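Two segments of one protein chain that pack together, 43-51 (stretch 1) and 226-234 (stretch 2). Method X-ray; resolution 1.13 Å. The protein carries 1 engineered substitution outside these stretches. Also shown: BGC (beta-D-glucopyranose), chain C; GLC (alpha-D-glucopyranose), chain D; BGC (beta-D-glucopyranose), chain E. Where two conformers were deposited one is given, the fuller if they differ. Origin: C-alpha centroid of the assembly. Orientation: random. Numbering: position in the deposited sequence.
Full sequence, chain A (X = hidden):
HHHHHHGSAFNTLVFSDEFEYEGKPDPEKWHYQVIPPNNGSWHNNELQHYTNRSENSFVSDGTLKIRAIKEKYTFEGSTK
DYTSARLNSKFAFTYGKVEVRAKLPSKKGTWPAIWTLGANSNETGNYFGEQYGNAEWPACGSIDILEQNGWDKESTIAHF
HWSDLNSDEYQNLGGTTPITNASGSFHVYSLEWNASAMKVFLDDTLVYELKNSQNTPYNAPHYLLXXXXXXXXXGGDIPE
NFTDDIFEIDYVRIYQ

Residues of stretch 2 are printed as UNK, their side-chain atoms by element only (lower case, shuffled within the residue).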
# COMPACT_ATOMS: atom_id res chain seq x y z
N HIS A 43 9.30 7.94 5.69
CA HIS A 43 9.13 9.14 4.90
C HIS A 43 7.91 9.92 5.34
O HIS A 43 7.16 9.51 6.23
CB HIS A 43 9.10 8.78 3.44
CG HIS A 43 10.32 8.01 3.02
ND1 HIS A 43 11.57 8.57 3.05
CD2 HIS A 43 10.43 6.71 2.57
CE1 HIS A 43 12.45 7.63 2.57
NE2 HIS A 43 11.74 6.52 2.25
N ASN A 44 7.66 11.05 4.66
CA ASN A 44 6.44 11.80 4.85
C ASN A 44 6.23 12.30 6.27
O ASN A 44 5.06 12.49 6.69
CB ASN A 44 5.21 11.01 4.35
CG ASN A 44 5.40 10.43 3.00
OD1 ASN A 44 5.73 11.17 2.06
ND2 ASN A 44 5.23 9.13 2.84
N ASN A 45 7.28 12.41 7.09
CA ASN A 45 7.13 12.83 8.47
C ASN A 45 6.26 11.87 9.29
O ASN A 45 5.73 12.24 10.35
CB ASN A 45 6.62 14.29 8.59
CG ASN A 45 7.52 15.21 7.87
OD1 ASN A 45 8.73 15.21 8.16
ND2 ASN A 45 7.02 15.94 6.94
N GLU A 46 6.18 10.57 8.87
CA GLU A 46 5.35 9.59 9.56
C GLU A 46 5.95 9.30 10.92
O GLU A 46 7.17 9.36 11.15
CB GLU A 46 5.33 8.31 8.73
CG GLU A 46 4.52 8.51 7.46
CD GLU A 46 4.82 7.44 6.42
OE1 GLU A 46 5.36 6.35 6.79
OE2 GLU A 46 4.49 7.70 5.23
N LEU A 47 5.09 8.85 11.86
CA LEU A 47 5.46 8.73 13.26
C LEU A 47 5.65 7.34 13.74
O LEU A 47 5.98 7.13 14.88
CB LEU A 47 4.39 9.45 14.12
CG LEU A 47 4.33 10.98 13.83
CD1 LEU A 47 3.30 11.63 14.73
CD2 LEU A 47 5.67 11.64 14.12
N GLN A 48 5.48 6.32 12.89
CA GLN A 48 5.53 4.91 13.29
C GLN A 48 6.88 4.27 13.03
O GLN A 48 7.62 4.66 12.10
CB GLN A 48 4.45 4.03 12.64
CG GLN A 48 4.71 3.65 11.17
CD GLN A 48 4.75 4.79 10.22
OE1 GLN A 48 5.53 4.76 9.21
NE2 GLN A 48 3.97 5.78 10.41
N HIS A 49 7.15 3.18 13.75
CA HIS A 49 7.99 2.09 13.27
C HIS A 49 7.12 0.98 12.73
O HIS A 49 6.01 0.76 13.18
CB HIS A 49 8.87 1.51 14.38
CG HIS A 49 10.18 2.22 14.55
ND1 HIS A 49 11.01 2.45 13.54
CD2 HIS A 49 10.79 2.73 15.69
CE1 HIS A 49 12.09 3.11 14.01
NE2 HIS A 49 11.94 3.25 15.32
N TYR A 50 7.69 0.27 11.76
CA TYR A 50 7.07 -0.94 11.23
C TYR A 50 7.78 -2.17 11.79
O TYR A 50 8.98 -2.17 11.94
CB TYR A 50 7.12 -0.93 9.70
CG TYR A 50 6.18 0.08 9.08
CD1 TYR A 50 4.81 0.03 9.34
CD2 TYR A 50 6.63 1.04 8.17
CE1 TYR A 50 3.93 0.90 8.73
CE2 TYR A 50 5.77 1.92 7.56
CZ TYR A 50 4.41 1.85 7.84
OH TYR A 50 3.51 2.70 7.22
N THR A 51 6.99 -3.19 12.17
CA THR A 51 7.57 -4.39 12.83
C THR A 51 6.95 -5.59 12.16
O THR A 51 5.92 -5.53 11.48
CB THR A 51 7.37 -4.43 14.36
OG1 THR A 51 6.17 -5.13 14.70
CG2 THR A 51 7.47 -3.08 14.99
N UNK A 226 1.16 -3.00 1.47
CA UNK A 226 -0.01 -2.84 2.35
C UNK A 226 0.51 -2.31 3.66
O UNK A 226 1.44 -2.90 4.23
c UNK A 226 -2.30 -4.26 0.74
c UNK A 226 -0.65 -4.22 2.64
c UNK A 226 -1.14 -4.93 1.41
c UNK A 226 -1.49 -6.40 1.84
N UNK A 227 -0.07 -1.23 4.18
CA UNK A 227 0.48 -0.65 5.41
C UNK A 227 -0.56 0.24 6.10
O UNK A 227 -1.52 0.67 5.45
n UNK A 227 1.44 2.53 4.96
o UNK A 227 1.35 1.26 3.12
c UNK A 227 1.54 1.37 4.33
c UNK A 227 1.77 0.14 5.16
N UNK A 228 -0.31 0.56 7.36
CA UNK A 228 -0.95 1.75 8.01
C UNK A 228 0.15 2.65 8.49
O UNK A 228 0.87 2.25 9.42
c UNK A 228 -1.89 1.42 9.19
c UNK A 228 -2.91 0.32 8.91
c UNK A 228 -2.57 2.73 9.62
c UNK A 228 -3.63 -0.11 10.20
N UNK A 229 0.30 3.84 7.94
CA UNK A 229 1.19 4.84 8.53
C UNK A 229 0.40 5.59 9.60
O UNK A 229 -0.83 5.68 9.54
c UNK A 229 1.69 5.77 7.44
N UNK A 230 1.10 6.17 10.54
CA UNK A 230 0.50 7.04 11.60
C UNK A 230 1.05 8.45 11.45
O UNK A 230 2.25 8.66 11.37
c UNK A 230 -2.08 6.56 14.42
c UNK A 230 0.13 5.20 13.30
c UNK A 230 0.83 6.51 12.95
s UNK A 230 -1.71 5.26 13.22
N UNK A 231 0.13 9.42 11.43
CA UNK A 231 0.56 10.81 11.30
C UNK A 231 1.21 11.07 9.96
O UNK A 231 0.89 10.47 8.93
N UNK A 232 2.14 12.04 9.98
CA UNK A 232 2.77 12.45 8.74
C UNK A 232 1.85 13.20 7.80
O UNK A 232 0.74 13.65 8.18
N UNK A 233 2.26 13.32 6.56
CA UNK A 233 1.57 14.17 5.54
C UNK A 233 0.10 13.97 5.53
O UNK A 233 -0.71 14.89 5.62
c UNK A 233 2.18 13.96 4.13
o UNK A 233 3.60 14.09 4.27
c UNK A 233 1.67 15.02 3.13
N UNK A 234 -0.28 12.72 5.27
CA UNK A 234 -1.69 12.37 5.15
C UNK A 234 -2.29 11.78 6.39
O UNK A 234 -3.53 11.77 6.47
c UNK A 234 -1.77 12.13 2.57
c UNK A 234 -2.26 13.55 2.41
c UNK A 234 -1.96 11.51 3.97
c UNK A 234 -2.32 11.17 1.46
C2 BGC C . 7.32 9.33 -0.13
C3 BGC C . 8.67 9.31 -0.79
C4 BGC C . 9.28 7.86 -0.76
C5 BGC C . 8.27 6.86 -1.39
C6 BGC C . 8.67 5.41 -1.26
C1 BGC C . 6.44 8.23 -0.78
O2 BGC C . 6.76 10.60 -0.29
O3 BGC C . 9.52 10.16 -0.01
O4 BGC C . 10.44 7.72 -1.57
O5 BGC C . 7.03 6.97 -0.62
O6 BGC C . 8.77 4.95 0.07
C1 GLC D . 2.07 7.33 -2.02
C2 GLC D . 3.25 8.23 -1.53
C3 GLC D . 4.12 7.37 -0.60
C4 GLC D . 3.32 6.80 0.49
C5 GLC D . 2.35 5.87 -0.19
C6 GLC D . 1.42 5.15 0.76
O1 GLC D . 2.45 6.42 -3.03
O2 GLC D . 3.93 8.67 -2.68
O3 GLC D . 5.21 8.21 -0.05
O4 GLC D . 4.17 6.11 1.42
O5 GLC D . 1.51 6.66 -1.06
O6 GLC D . 0.62 6.05 1.51
C2 BGC E . 12.80 7.38 -1.72
C3 BGC E . 14.10 7.76 -1.07
C4 BGC E . 14.30 9.28 -1.10
C5 BGC E . 13.04 9.94 -0.50
C6 BGC E . 13.19 11.44 -0.48
C1 BGC E . 11.67 8.09 -1.02
O2 BGC E . 12.64 5.97 -1.65
O3 BGC E . 15.18 7.22 -1.79
O4 BGC E . 15.42 9.60 -0.30
O5 BGC E . 11.86 9.49 -1.18
O6 BGC E . 12.05 11.97 0.21
O HOH W 1 5.01 13.87 1.84
O HOH W 2 4.51 16.11 6.11

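Position 226 carries four carbons, forked at the second, and its nearest approach to stretch 1 is CB to Tyr 50 CE1, 9.2 Å. This is Leu 226, a buried strand residue whose branched hydrocarbon suits an interior without polar demands from this contact.

Position 227 has two carbons, the second bearing one oxygen and one nitrogen. CA-to-CB points toward stretch 1, and the amide nitrogen lies 3.1 Å from Tyr 50 OH. This short amide is Asn 227: ND2 gives the tyrosine hydroxyl a weak hydrogen bond (133°), and OD1 is satisfied elsewhere in the structure, so both ends of the buried amide find partners.

At 228 four carbons fork at the first, one arm two carbons long. CA-to-CB points away from stretch 1, leaving the backbone to make the contact: O lies at the edge of the Tyr 50 ring, 3.4 Å from Tyr 50 CE1. This is Ile 228.

Position 229 has a single side-chain carbon, CB, 3.7 Å from Glu 46 CD and 3.6 Å from Tyr 50 OH. It is Ala 229, a small methyl that fits where two larger side chains converge.

At 230 an unbranched chain runs two carbons, a sulfur and a terminal carbon. It starts sideways but its end leads away, while backbone O accepts a hydrogen bond from Leu 47 N (2.9 Å, 160°). This is Met 230, whose flexible thioether readily adopts the m, m, m conformation.

Position 231 has no side-chain atoms. Phi is positive, at 66°, and an ideal CB would lie 2.9 Å from Leu 47 CD1, a clash; hence Gly 231.

Position 232 is likewise bare. Phi is 69°, and an ideal CB would fall 2.5 Å from Asn 44 O; without one, CA approaches that same Asn 44 O to 3.1 Å. This is Gly 232.

At 233 one carbon carries an oxygen and a second carbon, and backbone N donates to Asn 44 O (2.9 Å, 145°). This is Thr 233, whose OG1 joins two waters, one also bound to Asn 44 OD1 and the other to Asn 45 ND2.

Position 234 shows four carbons forked at the second, CB 7.2 Å from Asn 44 CB and so out of contact: Leu 234, whose hydrocarbon is left to other surroundings.

The contact thus joins a tyrosine packed against the strand to a type I' turn, His 43 to Glu 46, seated on two glycines. Backbone bonds at Leu 47 and Asn 44 fasten the turn, while Asn 44 ND2 bonds Glu 46 OE2 (2.9 Å) and GLC O3 (3.0 Å), linking this packing to bound sugar.

Stretch 2 226-234: LNIAMGGTL
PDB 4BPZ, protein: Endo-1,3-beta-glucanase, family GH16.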